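Local structure of proline dehydrogenase (Bradyrhizobium japonicum USDA 110, 3HAZ) at the interface of chains A and B. The protein oxidises proline to glutamate in two steps, pairing an FAD-dependent proline dehydrogenase with an NAD-dependent 1-pyrroline-5-carboxylate dehydrogenase of the aldehyde dehydrogenase family in one chain. Numbering follows the deposited sequence. Chains: chain A/B, Proline dehydrogenase.

Contact 1: the interface of chains A and B. Residues chain A 936, 938, 959, 964, 967; chain B 650, 979-981.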
loop_
_atom_site.group_PDB
_atom_site.type_symbol
_atom_site.label_atom_id
_atom_site.label_comp_id
_atom_site.label_asym_id
_atom_site.label_seq_id
_atom_site.Cartn_x
_atom_site.Cartn_y
_atom_site.Cartn_z
ATOM N N GLN A 936 -33.050 27.607 2.560
ATOM C CA GLN A 936 -32.040 27.430 3.601
ATOM C C GLN A 936 -32.454 26.399 4.655
ATOM O O GLN A 936 -31.774 26.213 5.665
ATOM C CB GLN A 936 -31.730 28.774 4.269
ATOM C CG GLN A 936 -30.621 29.564 3.591
ATOM C CD GLN A 936 -30.183 30.770 4.410
ATOM O OE1 GLN A 936 -30.885 31.780 4.471
ATOM N NE2 GLN A 936 -29.016 30.669 5.039
ATOM N N GLY A 938 -33.235 23.230 6.988
ATOM C CA GLY A 938 -32.267 22.291 7.543
ATOM C C GLY A 938 -32.297 20.888 6.946
ATOM O O GLY A 938 -31.254 20.266 6.743
ATOM N N ASN A 959 -32.922 26.095 10.806
ATOM C CA ASN A 959 -32.387 27.416 11.101
ATOM C C ASN A 959 -33.487 28.460 11.051
ATOM O O ASN A 959 -34.675 28.120 11.046
ATOM C CB ASN A 959 -31.261 27.756 10.128
ATOM C CG ASN A 959 -31.483 27.149 8.760
ATOM O OD1 ASN A 959 -30.746 26.254 8.335
ATOM N ND2 ASN A 959 -32.519 27.614 8.069
ATOM N N THR A 964 -31.052 26.871 16.242
ATOM C CA THR A 964 -29.741 27.504 16.257
ATOM C C THR A 964 -28.682 26.627 15.601
ATOM O O THR A 964 -27.686 27.131 15.105
ATOM C CB THR A 964 -29.253 27.795 17.716
ATOM O OG1 THR A 964 -29.312 26.592 18.500
ATOM C CG2 THR A 964 -30.097 28.872 18.382
ATOM N N LYS A 967 -26.837 20.493 14.383
ATOM C CA LYS A 967 -27.848 19.470 14.146
ATOM C C LYS A 967 -27.663 18.273 15.072
ATOM O O LYS A 967 -26.590 17.682 15.117
ATOM C CB LYS A 967 -27.777 18.987 12.690
ATOM C CG LYS A 967 -28.421 19.908 11.649
ATOM C CD LYS A 967 -28.005 19.436 10.252
ATOM C CE LYS A 967 -28.939 19.923 9.136
ATOM N NZ LYS A 967 -30.251 19.246 9.203
ATOM N N ARG B 650 -24.758 31.747 6.453
ATOM C CA ARG B 650 -25.943 32.038 7.258
ATOM C C ARG B 650 -26.687 33.263 6.763
ATOM O O ARG B 650 -27.917 33.305 6.796
ATOM C CB ARG B 650 -25.560 32.243 8.731
ATOM C CG ARG B 650 -25.267 30.951 9.479
ATOM C CD ARG B 650 -24.858 31.199 10.933
ATOM N NE ARG B 650 -24.906 29.956 11.697
ATOM C CZ ARG B 650 -26.018 29.452 12.224
ATOM N NH1 ARG B 650 -27.167 30.100 12.088
ATOM N NH2 ARG B 650 -25.981 28.308 12.894
ATOM N N THR B 979 -24.393 27.246 8.516
ATOM C CA THR B 979 -25.500 26.430 8.977
ATOM C C THR B 979 -25.475 25.122 8.204
ATOM O O THR B 979 -25.056 25.091 7.046
ATOM C CB THR B 979 -26.861 27.152 8.799
ATOM O OG1 THR B 979 -27.911 26.343 9.339
ATOM C CG2 THR B 979 -27.146 27.419 7.328
ATOM N N GLU B 980 -25.908 24.041 8.845
ATOM C CA GLU B 980 -25.936 22.736 8.193
ATOM C C GLU B 980 -27.212 22.531 7.372
ATOM O O GLU B 980 -28.291 23.012 7.731
ATOM C CB GLU B 980 -25.833 21.613 9.226
ATOM C CG GLU B 980 -24.590 21.646 10.104
ATOM C CD GLU B 980 -24.737 20.745 11.322
ATOM O OE1 GLU B 980 -24.543 19.518 11.191
ATOM O OE2 GLU B 980 -25.063 21.263 12.408
ATOM N N GLN B 981 -27.081 21.794 6.278
ATOM C CA GLN B 981 -28.234 21.388 5.491
ATOM C C GLN B 981 -28.093 19.929 5.087
ATOM O O GLN B 981 -27.093 19.532 4.495
ATOM C CB GLN B 981 -28.381 22.264 4.246
ATOM C CG GLN B 981 -29.598 21.916 3.385
ATOM C CD GLN B 981 -29.944 23.024 2.403
ATOM O OE1 GLN B 981 -29.321 23.152 1.351
ATOM N NE2 GLN B 981 -30.941 23.836 2.752
HETATM O O HOH W 1 -24.284 17.964 13.412
HETATM O O HOH W 2 -30.101 34.499 5.573
#

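Contact 2: the interface of chains A and B. Residues chain A 741, 960-961; chain B 751-753.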
loop_
_atom_site.group_PDB
_atom_site.type_symbol
_atom_site.label_atom_id
_atom_site.label_comp_id
_atom_site.label_asym_id
_atom_site.label_seq_id
_atom_site.Cartn_x
_atom_site.Cartn_y
_atom_site.Cartn_z
ATOM N N ARG A 741 -36.775 31.884 23.022
ATOM C CA ARG A 741 -36.435 33.302 23.127
ATOM C C ARG A 741 -36.439 33.772 24.575
ATOM O O ARG A 741 -35.610 34.588 24.978
ATOM C CB ARG A 741 -37.405 34.158 22.306
ATOM C CG ARG A 741 -37.160 34.106 20.810
ATOM C CD ARG A 741 -37.763 35.317 20.134
ATOM N NE ARG A 741 -39.221 35.295 20.194
ATOM C CZ ARG A 741 -39.984 34.645 19.323
ATOM N NH1 ARG A 741 -39.425 33.968 18.328
ATOM N NH2 ARG A 741 -41.302 34.668 19.448
ATOM N N GLY A 960 -33.103 29.730 11.020
ATOM C CA GLY A 960 -34.073 30.796 11.160
ATOM C C GLY A 960 -34.836 30.573 12.450
ATOM O O GLY A 960 -34.234 30.233 13.470
ATOM N N LEU A 961 -36.156 30.735 12.405
ATOM C CA LEU A 961 -37.003 30.546 13.582
ATOM C C LEU A 961 -37.104 29.080 14.014
ATOM O O LEU A 961 -37.712 28.772 15.039
ATOM C CB LEU A 961 -38.413 31.109 13.329
ATOM C CG LEU A 961 -38.548 32.590 12.965
ATOM C CD1 LEU A 961 -40.027 32.986 12.744
ATOM C CD2 LEU A 961 -37.916 33.468 14.030
ATOM N N ASP B 751 -37.326 39.553 18.314
ATOM C CA ASP B 751 -38.311 38.491 18.189
ATOM C C ASP B 751 -37.932 37.498 17.097
ATOM O O ASP B 751 -38.521 36.424 16.993
ATOM C CB ASP B 751 -39.697 39.083 17.929
ATOM C CG ASP B 751 -40.234 39.839 19.128
ATOM O OD1 ASP B 751 -40.070 39.342 20.265
ATOM O OD2 ASP B 751 -40.816 40.926 18.937
ATOM N N GLY B 752 -36.932 37.852 16.294
ATOM C CA GLY B 752 -36.519 37.010 15.185
ATOM C C GLY B 752 -35.711 35.785 15.594
ATOM O O GLY B 752 -35.786 35.324 16.733
ATOM N N PRO B 753 -34.940 35.235 14.651
ATOM C CA PRO B 753 -34.097 34.065 14.930
ATOM C C PRO B 753 -33.023 34.346 15.974
ATOM O O PRO B 753 -32.452 35.443 16.005
ATOM C CB PRO B 753 -33.442 33.782 13.578
ATOM C CG PRO B 753 -34.422 34.330 12.567
ATOM C CD PRO B 753 -34.982 35.565 13.213
HETATM O O HOH W 3 -36.663 32.830 17.589
#

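Contact 1: the interface of chains A and B
Strand 978-986 of chain B lies against loops of the aldehyde dehydrogenase part of chain A, so that B:Thr979 meets A:Asn959 and B:Glu980 meets A:Lys967. The B:Thr979 side chain stands roughly perpendicular to that of A:Asn959, and its hydroxyl OG1, anti to the backbone N (chi1 -177°), donates to the amide oxygen OD1 at 3.0 Å, tilted from the carbonyl plane. The amide's ND2 donates a hydrogen bond to the backbone O of the poorly ordered A:Gln936; together the two bonds would help to hold the amide's rotation. The B:Glu980 and A:Lys967 side chains run antiparallel, each with its end beside the other's base: carboxylate oxygen OE2 accepts the A:Lys967 backbone N at 2.8 Å on its syn side, while OE1 reaches A:Lys967 O through a water. The lysine amine passes the carboxylate, its NZ 6.1 Å from B:Glu980 OE1, and a terminal bend (chi4 -70°) brings NZ to A:Gly938 O at 2.8 Å. An alanine in place of B:Glu980 would probably leave the A:Lys967 backbone N and the bridging water without their carboxylate partner and open a gap beside the lysine CB and CG. B:Arg650, whose guanidinium has B:Thr979 CB over its centre, donates NH2 to A:Thr964 O at 3.0 Å. Side chains thus read mainly backbone groups where two chains, probably genuine subunit partners, join beside the aldehyde dehydrogenase active site, probably steadying its loops.

Contact 2: the interface of chains A and B
A:Arg741, on helix 737-749, reaches over the backbone of the poorly ordered B:Asp751 and shows how a long side chain can pack against a partner's main chain without bonding to it directly. Here that helix and the 3-10 helix 960-962 of chain A pack on the 751-753 loop of chain B, mostly by van der Waals contact. From CB, with CG anti to the carbonyl carbon (chi1 -76°), the chain runs outward until CD lies 3.8 Å from B:Asp751 CA. A bend at chi3 (-68°) then turns the guanidinium across the B:Asp751 carbonyl, NE 3.5 Å from B:Asp751 O. This oxygen lies over one face of the guanidinium, 2.9 Å from NH1, whose in-plane N-H points elsewhere, so no hydrogen bond forms. NH1 instead holds a water at 3.1 Å, at the edge and in the plane of the guanidinium, and this water reaches B:Gly752 O. The B:Asp751 carboxylate has OD1 4.1 Å from NE; the opposite charges may attract, but they are not in contact.

Beside this polar arm, A:Leu961 touches the B:Gly752-B:Pro753 segment with one branch, CD2, which approaches the peptide carbon and nitrogen as well as the proline ring. The ring's other side-chain carbons meet the backbone of A:Gly960, with B:Pro753 CG 3.8 Å from A:Gly960 CA. Next to that contact, B:Pro753 CB comes within 3.6 Å of the carbonyl oxygen A:Gly960 O.

Contact 1 and contact 2 have centres about 13 Å apart and share no residue, yet chain A joins them directly: A:Asn959 in contact 1 is followed in sequence by A:Gly960 and A:Leu961 in contact 2. One glycine-rich stretch is therefore touched by both strand 978-986 and the 751-753 loop of the partner. The centres lie about 8 Å (contact 1) and 11 Å (contact 2) from A:Glu760, a predicted active-site residue, so assembly could help to order the surroundings of that site. Because the interface is two-fold symmetric, both contacts recur with the chains exchanged, so each subunit would receive the same contacts.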